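PDB 5J78: acetaldehyde dehydrogenase (Acetylating) from Geobacillus thermoglucosidasius, which probably catalyses the reversible NAD-dependent conversion of acetaldehyde and coenzyme A to acetyl-CoA. Local coordinates for residues M53-I58 / V110-G114; A73-A77 / K92-L97; I127-V131 / K156-A160; V309-M314 / P358-K363; E352-E356 / K385-G390. One frame throughout, in Å; residues are numbered along the deposited sequence.

Overall arrangement
Contacts 1, 2 and 3 come in that order along the chain and lie in the half built round the mixed sheet of strand 124-138, probably the cofactor-binding domain as in other aldehyde dehydrogenases. Contacts 4 and 5 follow, in the half built round the seven-stranded parallel sheet, probably the catalytic domain. Contacts 1 and 2 both use helix 55-84, yet their centres are about 28 Å apart, and contact 2 is nested within the loop that contact 1 closes. Contacts 1 and 3 touch, centres about 9 Å apart. Contacts 4 and 5 also touch and interleave along the chain, about 48 and 46 Å from contact 1 between centres. Contacts 2 and 3 both reach a second subunit.

Contact 1 (M53-I58 / V110-G114)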
# COMPACT_ATOMS: atom_id res chain seq x y z
N MET A 53 -3.98 -25.85 32.49
CA MET A 53 -4.21 -25.77 33.94
C MET A 53 -5.68 -25.80 34.35
O MET A 53 -6.58 -25.49 33.57
CB MET A 53 -3.57 -24.49 34.49
CG MET A 53 -2.09 -24.42 34.29
SD MET A 53 -1.39 -22.94 35.04
CE MET A 53 0.33 -23.18 34.67
N THR A 54 -5.92 -26.18 35.61
CA THR A 54 -7.26 -26.10 36.21
C THR A 54 -7.68 -24.67 36.54
O THR A 54 -6.84 -23.76 36.64
CB THR A 54 -7.33 -26.88 37.53
OG1 THR A 54 -6.46 -26.27 38.48
CG2 THR A 54 -6.93 -28.36 37.34
N GLN A 55 -8.98 -24.49 36.73
CA GLN A 55 -9.54 -23.21 37.11
C GLN A 55 -8.83 -22.69 38.37
O GLN A 55 -8.46 -21.51 38.44
CB GLN A 55 -11.04 -23.35 37.35
CG GLN A 55 -11.77 -22.03 37.60
CD GLN A 55 -11.77 -21.14 36.37
OE1 GLN A 55 -12.58 -21.33 35.46
NE2 GLN A 55 -10.88 -20.16 36.34
N SER A 56 -8.61 -23.56 39.33
CA SER A 56 -8.01 -23.15 40.60
C SER A 56 -6.55 -22.72 40.40
O SER A 56 -6.08 -21.80 41.06
CB SER A 56 -8.12 -24.27 41.64
OG SER A 56 -6.90 -24.42 42.35
N GLU A 57 -5.85 -23.37 39.48
CA GLU A 57 -4.47 -23.03 39.19
C GLU A 57 -4.41 -21.68 38.48
O GLU A 57 -3.57 -20.83 38.81
CB GLU A 57 -3.80 -24.11 38.35
CG GLU A 57 -3.54 -25.40 39.11
CD GLU A 57 -3.18 -26.57 38.21
OE1 GLU A 57 -3.57 -26.58 37.02
OE2 GLU A 57 -2.49 -27.50 38.68
N ILE A 58 -5.31 -21.48 37.53
CA ILE A 58 -5.47 -20.18 36.88
C ILE A 58 -5.82 -19.12 37.92
O ILE A 58 -5.20 -18.05 37.93
CB ILE A 58 -6.58 -20.20 35.78
CG1 ILE A 58 -6.18 -21.16 34.63
CG2 ILE A 58 -6.88 -18.79 35.23
CD1 ILE A 58 -5.04 -20.68 33.76
N VAL A 110 -15.41 -15.57 37.69
CA VAL A 110 -15.89 -15.97 36.36
C VAL A 110 -15.32 -17.34 35.97
O VAL A 110 -14.12 -17.61 36.11
CB VAL A 110 -15.54 -14.93 35.28
CG1 VAL A 110 -15.89 -15.46 33.88
CG2 VAL A 110 -16.29 -13.62 35.53
N LYS A 111 -16.18 -18.23 35.49
CA LYS A 111 -15.69 -19.51 34.99
C LYS A 111 -15.06 -19.33 33.61
O LYS A 111 -15.68 -18.75 32.73
CB LYS A 111 -16.83 -20.54 34.92
CG LYS A 111 -17.44 -20.89 36.26
CD LYS A 111 -18.65 -21.83 36.09
CE LYS A 111 -19.14 -22.39 37.42
NZ LYS A 111 -20.26 -23.35 37.21
N THR A 112 -13.84 -19.83 33.43
CA THR A 112 -13.12 -19.69 32.16
C THR A 112 -12.41 -20.96 31.69
O THR A 112 -11.76 -20.94 30.64
CB THR A 112 -12.06 -18.57 32.26
OG1 THR A 112 -11.13 -18.88 33.32
CG2 THR A 112 -12.70 -17.25 32.54
N VAL A 113 -12.53 -22.05 32.44
CA VAL A 113 -11.87 -23.31 32.07
C VAL A 113 -12.90 -24.38 31.74
O VAL A 113 -13.81 -24.61 32.52
CB VAL A 113 -10.96 -23.87 33.20
CG1 VAL A 113 -10.33 -25.21 32.76
CG2 VAL A 113 -9.89 -22.89 33.57
N GLY A 114 -12.73 -25.06 30.61
CA GLY A 114 -13.54 -26.21 30.30
C GLY A 114 -15.00 -25.86 30.04
O GLY A 114 -15.32 -24.81 29.48
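Q55 OE1 takes two backbone N-H groups of the facing loop. T112 N gives the nearly straight bond, 2.8 Å from Q55 OE1 at 175°, and approaches with a tilt of 17° from the carbonyl plane; V113 N adds a weak, more bent one at 3.1 Å from the same oxygen. The other arm of the amide donates, Q55 NE2 lying 3.3 Å from T112 OG1 with the hydroxyl oxygen close to the amide plane. Bonds at both ends of the amide thus fix its rotation. T112 OG1 also pairs with the carbonyl of K156. The glutamine gets there with CG anti to its backbone N (chi1 -173°) and a bend at chi2, which turns the amide across the T112 side chain at about a right angle. Q55 belongs to the first turn of helix 55-84, whose start is closed by a capping box: E57 N donates to T54 OG1, and T54 N donates to E57 OE1 at 2.8 Å. The helix start is thereby joined to the loop that runs from helix 89-107 to strand 115-119. Apolar packing falls to V113. Its CG2 sits 3.6 Å from Q55 CA and also meets I58 CG1 at 4.2 Å, while CG1 turns to the carbonyl oxygen of M53, 3.8 Å away. The Q55 and V113 side chains run alongside each other, pointing opposite ways, and R158 packs against both V113 and I58.

Contact 2 (A73-A77 / K92-L97); sequences AGRLA and KTLKNL. With ACT (acetate ion), chain I.
N96 ND2 donates to A73 O across the two helices, 2.9 Å apart with an angle of 158° at the hydrogen. CG of N96, anti to the carbonyl carbon (chi1 -72°), carries the amide across. The bond lies in the carbonyl plane on a lone pair, and almost in the amide plane of N96. A73 O also accepts the helical bond from A77 N. Beside this bond the backbones come close: A73 CB packs on N96 CB and, at 3.8 Å, on L97 CD2. A77 CB touches K92 CB at 3.6 Å and T93 OG1 at 3.2 Å. T93 OG1 is itself bonded to the carbonyl of V89. The contact is a helix-helix crossing, helix 55-84 against helix 89-107: the axes of the two short segments approach to 8.0 Å, with 127° between their N-to-C directions, and the small A73 and A77 side chains let them come near. Further out, N96 OD1 bonds to T144 OG1 on helix 143-156, so both ends of the amide are engaged and its rotation is held. A leucine in place of N96 would probably leave both A73 O and the T144 hydroxyl without this side-chain partner. K92 NZ and K95 NZ converge on one oxygen of an acetate, probably from the crystallisation liquor, and both form salt bridges to D268. T93 and L97 pack against V477 of a second subunit.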
# COMPACT_ATOMS: atom_id res chain seq x y z
N ALA A 73 1.48 -0.48 43.41
CA ALA A 73 0.66 0.61 42.88
C ALA A 73 1.34 1.99 42.96
O ALA A 73 1.28 2.77 42.01
CB ALA A 73 -0.69 0.67 43.61
N GLY A 74 1.97 2.28 44.10
CA GLY A 74 2.63 3.57 44.31
C GLY A 74 3.89 3.71 43.47
O GLY A 74 4.15 4.74 42.87
N ARG A 75 4.67 2.64 43.39
CA ARG A 75 5.92 2.70 42.66
C ARG A 75 5.68 2.85 41.15
O ARG A 75 6.37 3.63 40.49
CB ARG A 75 6.79 1.47 42.96
CG ARG A 75 7.66 1.64 44.22
CD ARG A 75 8.58 0.48 44.49
NE ARG A 75 7.86 -0.65 45.07
CZ ARG A 75 7.46 -0.71 46.33
NH1 ARG A 75 7.71 0.29 47.17
NH2 ARG A 75 6.80 -1.77 46.75
N LEU A 76 4.71 2.12 40.62
CA LEU A 76 4.32 2.29 39.22
C LEU A 76 3.75 3.68 39.00
O LEU A 76 4.03 4.31 37.99
CB LEU A 76 3.30 1.23 38.79
CG LEU A 76 3.84 -0.20 38.80
CD1 LEU A 76 2.74 -1.25 38.62
CD2 LEU A 76 4.88 -0.37 37.70
N ALA A 77 2.93 4.15 39.93
CA ALA A 77 2.38 5.48 39.81
C ALA A 77 3.52 6.50 39.62
O ALA A 77 3.47 7.34 38.71
CB ALA A 77 1.52 5.84 41.02
N LYS A 92 -2.62 8.47 40.40
CA LYS A 92 -2.15 7.33 39.60
C LYS A 92 -2.11 6.07 40.46
O LYS A 92 -2.37 4.96 39.96
CB LYS A 92 -0.79 7.60 38.96
CG LYS A 92 -0.89 8.52 37.73
CD LYS A 92 0.27 8.31 36.76
CE LYS A 92 0.31 9.32 35.62
NZ LYS A 92 -0.81 9.21 34.67
N THR A 93 -1.83 6.24 41.76
CA THR A 93 -1.77 5.10 42.67
C THR A 93 -3.18 4.51 42.82
O THR A 93 -3.36 3.29 42.80
CB THR A 93 -1.18 5.49 44.08
OG1 THR A 93 0.19 5.93 43.94
CG2 THR A 93 -1.18 4.30 45.01
N LEU A 94 -4.16 5.39 42.97
CA LEU A 94 -5.56 5.00 43.03
C LEU A 94 -6.01 4.32 41.74
O LEU A 94 -6.75 3.33 41.77
CB LEU A 94 -6.44 6.22 43.28
CG LEU A 94 -6.37 6.83 44.67
CD1 LEU A 94 -7.18 8.12 44.74
CD2 LEU A 94 -6.87 5.83 45.71
N LYS A 95 -5.57 4.86 40.61
CA LYS A 95 -5.85 4.27 39.32
C LYS A 95 -5.29 2.84 39.25
O LYS A 95 -5.99 1.93 38.80
CB LYS A 95 -5.26 5.14 38.20
CG LYS A 95 -5.88 4.91 36.83
CD LYS A 95 -5.15 5.62 35.70
CE LYS A 95 -5.09 7.14 35.87
NZ LYS A 95 -4.26 7.71 34.75
N ASN A 96 -4.07 2.61 39.74
CA ASN A 96 -3.50 1.26 39.73
C ASN A 96 -4.27 0.33 40.65
O ASN A 96 -4.41 -0.87 40.36
CB ASN A 96 -2.01 1.26 40.12
CG ASN A 96 -1.12 1.84 39.04
OD1 ASN A 96 -1.43 1.77 37.86
ND2 ASN A 96 0.01 2.41 39.44
N LEU A 97 -4.75 0.88 41.77
CA LEU A 97 -5.49 0.10 42.75
C LEU A 97 -6.87 -0.25 42.22
O LEU A 97 -7.45 -1.28 42.58
CB LEU A 97 -5.59 0.87 44.08
CG LEU A 97 -4.31 0.98 44.92
CD1 LEU A 97 -4.56 1.87 46.09
CD2 LEU A 97 -3.86 -0.42 45.38
C ACT I . -1.63 5.21 35.37
O ACT I . -1.86 6.34 34.91
OXT ACT I . -2.00 4.24 34.72
CH3 ACT I . -0.98 5.01 36.70

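Contact 3 (I127-V131 / K156-A160); sequences IAQPV and KARNA. With GOL (glycerol), chain J.
P130 and R158 make the body of this contact, the proline ring lying over one face of the guanidinium, offset toward its rim. P130 CD is 3.7 Å from R158 NH1, and P130 CG meets R158 CB at the same separation. The arginine chain, bent at chi2 (149°) and again at chi3 (72°), folds its guanidinium back along strand 124-138. There R158 NH1 gives a weak bond to A128 O, 3.3 Å away, that oxygen lying at the edge of the group and in its plane. A bound glycerol, probably from the crystallisation liquor, occupies the same edge: R158 NH1 donates to GOL O3 at 3.0 Å, and GOL O3 donates in turn to A128 O. The carbonyls of E51 and T112 accept from the guanidinium as well, so it is gripped from several sides. In fold terms the contact lies in a beta-alpha-beta unit, strand 124-138 running on through helix 143-156 to the parallel strand 160-165. R158 ends that helix with positive phi in a Schellman motif, which brings its side chain toward the strand. The next residue, N159, has CG anti to its carbonyl carbon (chi1 -52°), setting OD1 3.2 Å from V131 CG2 and 3.5 Å from P130 CB. N159 OD1 accepts from G132 N, and N159 ND2 bonds to the carbonyls of A154 and L460. P130 CB also rests on A157 O at 3.5 Å.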
# COMPACT_ATOMS: atom_id res chain seq x y z
N ILE A 127 -18.25 -24.48 26.09
CA ILE A 127 -16.85 -24.65 26.46
C ILE A 127 -16.15 -23.31 26.29
O ILE A 127 -16.29 -22.66 25.25
CB ILE A 127 -16.15 -25.70 25.59
CG1 ILE A 127 -16.85 -27.05 25.67
CG2 ILE A 127 -14.69 -25.85 25.99
CD1 ILE A 127 -16.41 -27.98 24.54
N ALA A 128 -15.41 -22.88 27.31
CA ALA A 128 -14.60 -21.67 27.22
C ALA A 128 -13.33 -21.98 26.43
O ALA A 128 -12.61 -22.93 26.74
CB ALA A 128 -14.26 -21.14 28.60
N GLN A 129 -13.09 -21.18 25.41
CA GLN A 129 -11.93 -21.36 24.53
C GLN A 129 -11.07 -20.08 24.46
O GLN A 129 -11.51 -19.08 23.92
CB GLN A 129 -12.38 -21.74 23.12
CG GLN A 129 -11.23 -21.98 22.15
CD GLN A 129 -10.35 -23.15 22.60
OE1 GLN A 129 -10.84 -24.25 22.91
NE2 GLN A 129 -9.05 -22.92 22.67
N PRO A 130 -9.83 -20.14 24.98
CA PRO A 130 -8.96 -18.96 24.92
C PRO A 130 -8.69 -18.48 23.49
O PRO A 130 -8.53 -19.31 22.61
CB PRO A 130 -7.65 -19.45 25.55
CG PRO A 130 -8.00 -20.64 26.31
CD PRO A 130 -9.13 -21.29 25.58
N VAL A 131 -8.60 -17.18 23.28
CA VAL A 131 -8.32 -16.65 21.96
C VAL A 131 -6.89 -16.89 21.54
O VAL A 131 -6.59 -16.89 20.34
CB VAL A 131 -8.60 -15.14 21.86
CG1 VAL A 131 -10.08 -14.89 22.01
CG2 VAL A 131 -7.78 -14.34 22.89
N LYS A 156 -6.69 -14.53 33.12
CA LYS A 156 -7.87 -15.19 33.66
C LYS A 156 -8.61 -15.98 32.56
O LYS A 156 -9.16 -17.05 32.83
CB LYS A 156 -8.79 -14.16 34.31
CG LYS A 156 -10.17 -14.65 34.76
CD LYS A 156 -10.12 -15.59 35.94
CE LYS A 156 -11.46 -16.32 36.08
NZ LYS A 156 -11.66 -16.97 37.42
N ALA A 157 -8.60 -15.48 31.32
CA ALA A 157 -9.23 -16.19 30.20
C ALA A 157 -8.28 -17.18 29.52
O ALA A 157 -8.63 -17.81 28.50
CB ALA A 157 -9.77 -15.19 29.18
N ARG A 158 -7.09 -17.30 30.10
CA ARG A 158 -6.08 -18.32 29.76
C ARG A 158 -5.29 -18.00 28.50
O ARG A 158 -4.87 -18.90 27.77
CB ARG A 158 -6.73 -19.70 29.66
CG ARG A 158 -7.47 -20.13 30.94
CD ARG A 158 -8.66 -21.02 30.65
NE ARG A 158 -8.23 -22.34 30.23
CZ ARG A 158 -8.90 -23.13 29.40
NH1 ARG A 158 -10.05 -22.76 28.87
NH2 ARG A 158 -8.41 -24.32 29.11
N ASN A 159 -5.06 -16.72 28.28
CA ASN A 159 -4.25 -16.23 27.18
C ASN A 159 -2.85 -15.80 27.60
O ASN A 159 -2.61 -15.54 28.78
CB ASN A 159 -4.95 -15.04 26.52
CG ASN A 159 -6.38 -15.36 26.16
OD1 ASN A 159 -6.63 -16.14 25.24
ND2 ASN A 159 -7.31 -14.80 26.91
N ALA A 160 -1.95 -15.71 26.63
CA ALA A 160 -0.70 -14.95 26.76
C ALA A 160 -0.99 -13.53 26.28
O ALA A 160 -1.96 -13.31 25.57
CB ALA A 160 0.44 -15.58 25.95
C1 GOL J . -9.01 -26.79 26.83
O1 GOL J . -9.57 -27.54 27.89
C2 GOL J . -10.06 -25.91 26.19
O2 GOL J . -10.26 -26.34 24.85
C3 GOL J . -11.38 -25.99 26.94
O3 GOL J . -11.33 -25.35 28.19

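Contact 4 (V309-M314 / P358-K363); sequences VASIIM and PFSIEK
I313 and F359 form a CH-pi contact, with I313 CD1 over one face of the ring, 3.9 Å from its centroid and 16° off the normal. Two more aliphatic groups touch the ring: A310 CB is 3.6 Å from F359 CE2, and V309 CG1 reaches F359 CZ at 3.8 Å. I367 of strand 367-373 packs against F359, V309 and I313 alike. Replacing F359 by an alanine would probably open a gap beneath I313 CD1 and leave V309 and A310 without their aromatic partner. The remaining apolar contacts centre on P358. With CG1 anti to the carbonyl carbon (chi1 -80°), I313 sends CD1 to the ring and leaves CG2 3.7 Å from P358 CB. The M314 side chain crosses P358 at about a right angle, SD 3.9 Å from P358 CG. M314 bends at chi3 (-41°), which carries CE on to I361 CD1, 3.8 Å away. The packing sets the end of helix 303-313 against the loop leading into strand 367-373, an inner strand of the seven-stranded parallel sheet. No hydrogen bond links the two segments. The polar bonds are local to the loop: K363 NZ donates to I361 O at 2.9 Å, nearly along the C=O axis, and to F359 O from above the carbonyl plane. K363 NZ also bonds to the carbonyl of Q277, so three oxygens hold the buried ammonium group.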
# COMPACT_ATOMS: atom_id res chain seq x y z
N VAL A 309 -5.49 31.20 27.38
CA VAL A 309 -5.51 29.75 27.60
C VAL A 309 -5.83 29.04 26.26
O VAL A 309 -5.19 28.04 25.92
CB VAL A 309 -6.51 29.36 28.70
CG1 VAL A 309 -6.68 27.82 28.79
CG2 VAL A 309 -6.06 29.91 30.03
N ALA A 310 -6.78 29.57 25.50
CA ALA A 310 -7.24 28.92 24.27
C ALA A 310 -6.11 28.76 23.29
O ALA A 310 -6.14 27.86 22.45
CB ALA A 310 -8.36 29.69 23.62
N SER A 311 -5.11 29.61 23.42
CA SER A 311 -3.99 29.64 22.48
C SER A 311 -3.05 28.46 22.66
O SER A 311 -2.32 28.10 21.74
CB SER A 311 -3.21 30.94 22.65
OG SER A 311 -4.09 32.04 22.57
N ILE A 312 -3.06 27.88 23.86
CA ILE A 312 -2.19 26.75 24.14
C ILE A 312 -2.96 25.44 24.29
O ILE A 312 -2.36 24.41 24.58
CB ILE A 312 -1.35 27.00 25.41
CG1 ILE A 312 -2.23 27.12 26.66
CG2 ILE A 312 -0.51 28.27 25.24
CD1 ILE A 312 -1.49 26.81 27.93
N ILE A 313 -4.28 25.47 24.12
CA ILE A 313 -5.08 24.26 24.21
C ILE A 313 -4.87 23.39 22.97
O ILE A 313 -4.79 22.17 23.08
CB ILE A 313 -6.57 24.56 24.40
CG1 ILE A 313 -6.81 24.90 25.87
CG2 ILE A 313 -7.46 23.36 24.02
CD1 ILE A 313 -8.22 25.33 26.18
N MET A 314 -4.79 24.00 21.79
CA MET A 314 -4.36 23.24 20.61
C MET A 314 -3.26 23.93 19.81
O MET A 314 -3.18 25.17 19.74
CB MET A 314 -5.57 22.90 19.72
CG MET A 314 -6.48 24.01 19.29
SD MET A 314 -8.17 23.40 18.95
CE MET A 314 -7.82 21.88 18.07
N PRO A 358 -11.46 25.89 20.89
CA PRO A 358 -10.64 24.99 21.70
C PRO A 358 -11.22 24.61 23.05
O PRO A 358 -10.81 23.59 23.60
CB PRO A 358 -9.35 25.77 21.87
CG PRO A 358 -9.29 26.66 20.67
CD PRO A 358 -10.70 27.06 20.43
N PHE A 359 -12.16 25.38 23.58
CA PHE A 359 -12.72 25.02 24.87
C PHE A 359 -13.81 23.96 24.71
O PHE A 359 -14.19 23.31 25.69
CB PHE A 359 -13.26 26.27 25.59
CG PHE A 359 -12.19 27.08 26.26
CD1 PHE A 359 -11.71 26.72 27.50
CD2 PHE A 359 -11.66 28.21 25.65
CE1 PHE A 359 -10.71 27.46 28.13
CE2 PHE A 359 -10.67 28.95 26.28
CZ PHE A 359 -10.19 28.56 27.52
N SER A 360 -14.31 23.76 23.50
CA SER A 360 -15.37 22.78 23.27
C SER A 360 -14.83 21.37 22.97
O SER A 360 -15.61 20.42 22.99
CB SER A 360 -16.27 23.21 22.12
OG SER A 360 -15.59 23.14 20.89
N ILE A 361 -13.53 21.24 22.70
CA ILE A 361 -12.94 19.93 22.40
C ILE A 361 -12.51 19.20 23.67
O ILE A 361 -12.64 19.73 24.80
CB ILE A 361 -11.73 20.04 21.43
CG1 ILE A 361 -10.48 20.67 22.09
CG2 ILE A 361 -12.12 20.84 20.19
CD1 ILE A 361 -9.17 20.40 21.33
N GLU A 362 -12.02 17.97 23.48
CA GLU A 362 -11.54 17.14 24.57
C GLU A 362 -10.20 17.70 25.01
O GLU A 362 -9.27 17.81 24.21
CB GLU A 362 -11.41 15.66 24.15
CG GLU A 362 -11.17 14.74 25.35
CD GLU A 362 -10.71 13.33 25.01
OE1 GLU A 362 -10.34 13.05 23.85
OE2 GLU A 362 -10.72 12.48 25.94
N LYS A 363 -10.08 18.03 26.29
CA LYS A 363 -8.91 18.78 26.76
C LYS A 363 -7.93 17.96 27.59
O LYS A 363 -6.78 18.37 27.77
CB LYS A 363 -9.40 20.02 27.55
CG LYS A 363 -10.18 20.99 26.64
CD LYS A 363 -10.96 22.06 27.40
CE LYS A 363 -12.17 21.50 28.12
NZ LYS A 363 -13.30 21.17 27.20

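Contact 5 (E352-E356 / K385-G390); sequences EVGKE and KLLEVG
V353 lays its CG1 methyl against V389 CG2, 3.5 Å away, the two valines meeting obliquely. The contact joins the loop before strand 367-373 to the C-terminal end of helix 376-388, in the alpha/beta domain whose core is the seven-stranded parallel sheet, probably the catalytic domain as in relatives. V353 CG1 is anti to the backbone N (chi1 -180°), which also brings it to 3.6 Å from K385 O in the last turn of the helix. L386 supplies the next apolar surface: its CD2 touches V353 CG1 at 3.8 Å and lies close to V353 CG2 too, the leucine and valine crossing at about a right angle. Y371 of strand 367-373 packs on both residues, and L386 continues down onto A278 and L280 of strand 276-282. Past the helix the chain reverses through V389, the centre of an inverse gamma turn, and G390 follows with positive phi. G354 also needs its lack of a side chain, since at its backbone angles a CB would collide with the carbonyl oxygen of V353; its N is bonded to S360 OG. No hydrogen bond crosses between the segments, so methyl and methylene packing carries them. K355 supplies the outer part. Bent at chi2 (-86°) and extended beyond, it runs antiparallel alongside the V389 side chain, with CD 3.7 Å from V389 CG1 and NZ 3.4 Å from V389 CA.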
# COMPACT_ATOMS: atom_id res chain seq x y z
N GLU A 352 -20.14 28.46 21.88
CA GLU A 352 -19.90 27.76 20.61
C GLU A 352 -19.26 26.37 20.76
O GLU A 352 -18.55 26.08 21.73
CB GLU A 352 -19.02 28.63 19.70
CG GLU A 352 -19.68 29.92 19.23
CD GLU A 352 -21.11 29.72 18.75
OE1 GLU A 352 -21.32 29.02 17.73
OE2 GLU A 352 -22.03 30.25 19.41
N VAL A 353 -19.50 25.52 19.76
CA VAL A 353 -18.98 24.15 19.71
C VAL A 353 -18.33 23.88 18.35
O VAL A 353 -18.91 24.16 17.31
CB VAL A 353 -20.10 23.13 19.95
CG1 VAL A 353 -19.57 21.66 19.90
CG2 VAL A 353 -20.81 23.42 21.27
N GLY A 354 -17.12 23.32 18.35
CA GLY A 354 -16.45 23.01 17.11
C GLY A 354 -14.97 22.87 17.30
O GLY A 354 -14.43 23.37 18.28
N LYS A 355 -14.31 22.19 16.36
CA LYS A 355 -12.88 21.91 16.46
C LYS A 355 -12.08 23.20 16.57
O LYS A 355 -10.95 23.20 17.03
CB LYS A 355 -12.39 21.11 15.23
CG LYS A 355 -13.33 20.05 14.67
CD LYS A 355 -13.19 18.71 15.36
CE LYS A 355 -14.39 17.82 15.01
NZ LYS A 355 -14.34 16.48 15.66
N GLU A 356 -12.69 24.30 16.14
CA GLU A 356 -12.00 25.59 16.08
C GLU A 356 -12.29 26.43 17.31
O GLU A 356 -11.83 27.56 17.41
CB GLU A 356 -12.40 26.34 14.81
CG GLU A 356 -13.81 26.95 14.79
CD GLU A 356 -14.93 25.94 14.50
OE1 GLU A 356 -14.77 24.73 14.83
OE2 GLU A 356 -15.97 26.35 13.95
N LYS A 385 -24.01 17.96 19.89
CA LYS A 385 -22.94 18.67 19.17
C LYS A 385 -21.54 18.46 19.75
O LYS A 385 -20.55 18.36 19.02
CB LYS A 385 -23.24 20.17 19.15
CG LYS A 385 -24.34 20.61 18.19
CD LYS A 385 -24.17 22.09 17.85
CE LYS A 385 -25.36 22.67 17.10
NZ LYS A 385 -26.52 22.90 18.00
N LEU A 386 -21.44 18.45 21.08
CA LEU A 386 -20.17 18.18 21.75
C LEU A 386 -19.66 16.76 21.46
O LEU A 386 -18.48 16.56 21.21
CB LEU A 386 -20.33 18.43 23.25
CG LEU A 386 -20.53 19.93 23.53
CD1 LEU A 386 -21.29 20.20 24.82
CD2 LEU A 386 -19.21 20.64 23.54
N LEU A 387 -20.56 15.77 21.48
CA LEU A 387 -20.17 14.39 21.19
C LEU A 387 -19.63 14.29 19.77
O LEU A 387 -18.66 13.59 19.52
CB LEU A 387 -21.33 13.45 21.39
CG LEU A 387 -21.73 13.31 22.85
CD1 LEU A 387 -23.03 12.55 22.93
CD2 LEU A 387 -20.64 12.63 23.70
N GLU A 388 -20.23 15.04 18.85
CA GLU A 388 -19.78 15.03 17.47
C GLU A 388 -18.38 15.63 17.31
O GLU A 388 -17.70 15.33 16.33
CB GLU A 388 -20.81 15.76 16.60
CG GLU A 388 -22.10 14.96 16.55
CD GLU A 388 -23.25 15.65 15.86
OE1 GLU A 388 -23.25 16.90 15.75
OE2 GLU A 388 -24.18 14.93 15.42
N VAL A 389 -17.93 16.45 18.26
CA VAL A 389 -16.53 16.89 18.27
C VAL A 389 -15.62 15.88 19.01
O VAL A 389 -14.94 16.23 19.97
CB VAL A 389 -16.35 18.30 18.92
CG1 VAL A 389 -14.99 18.88 18.60
CG2 VAL A 389 -17.41 19.26 18.44
N GLY A 390 -15.65 14.62 18.60
CA GLY A 390 -14.70 13.64 19.12
C GLY A 390 -15.05 12.93 20.42
O GLY A 390 -14.16 12.64 21.22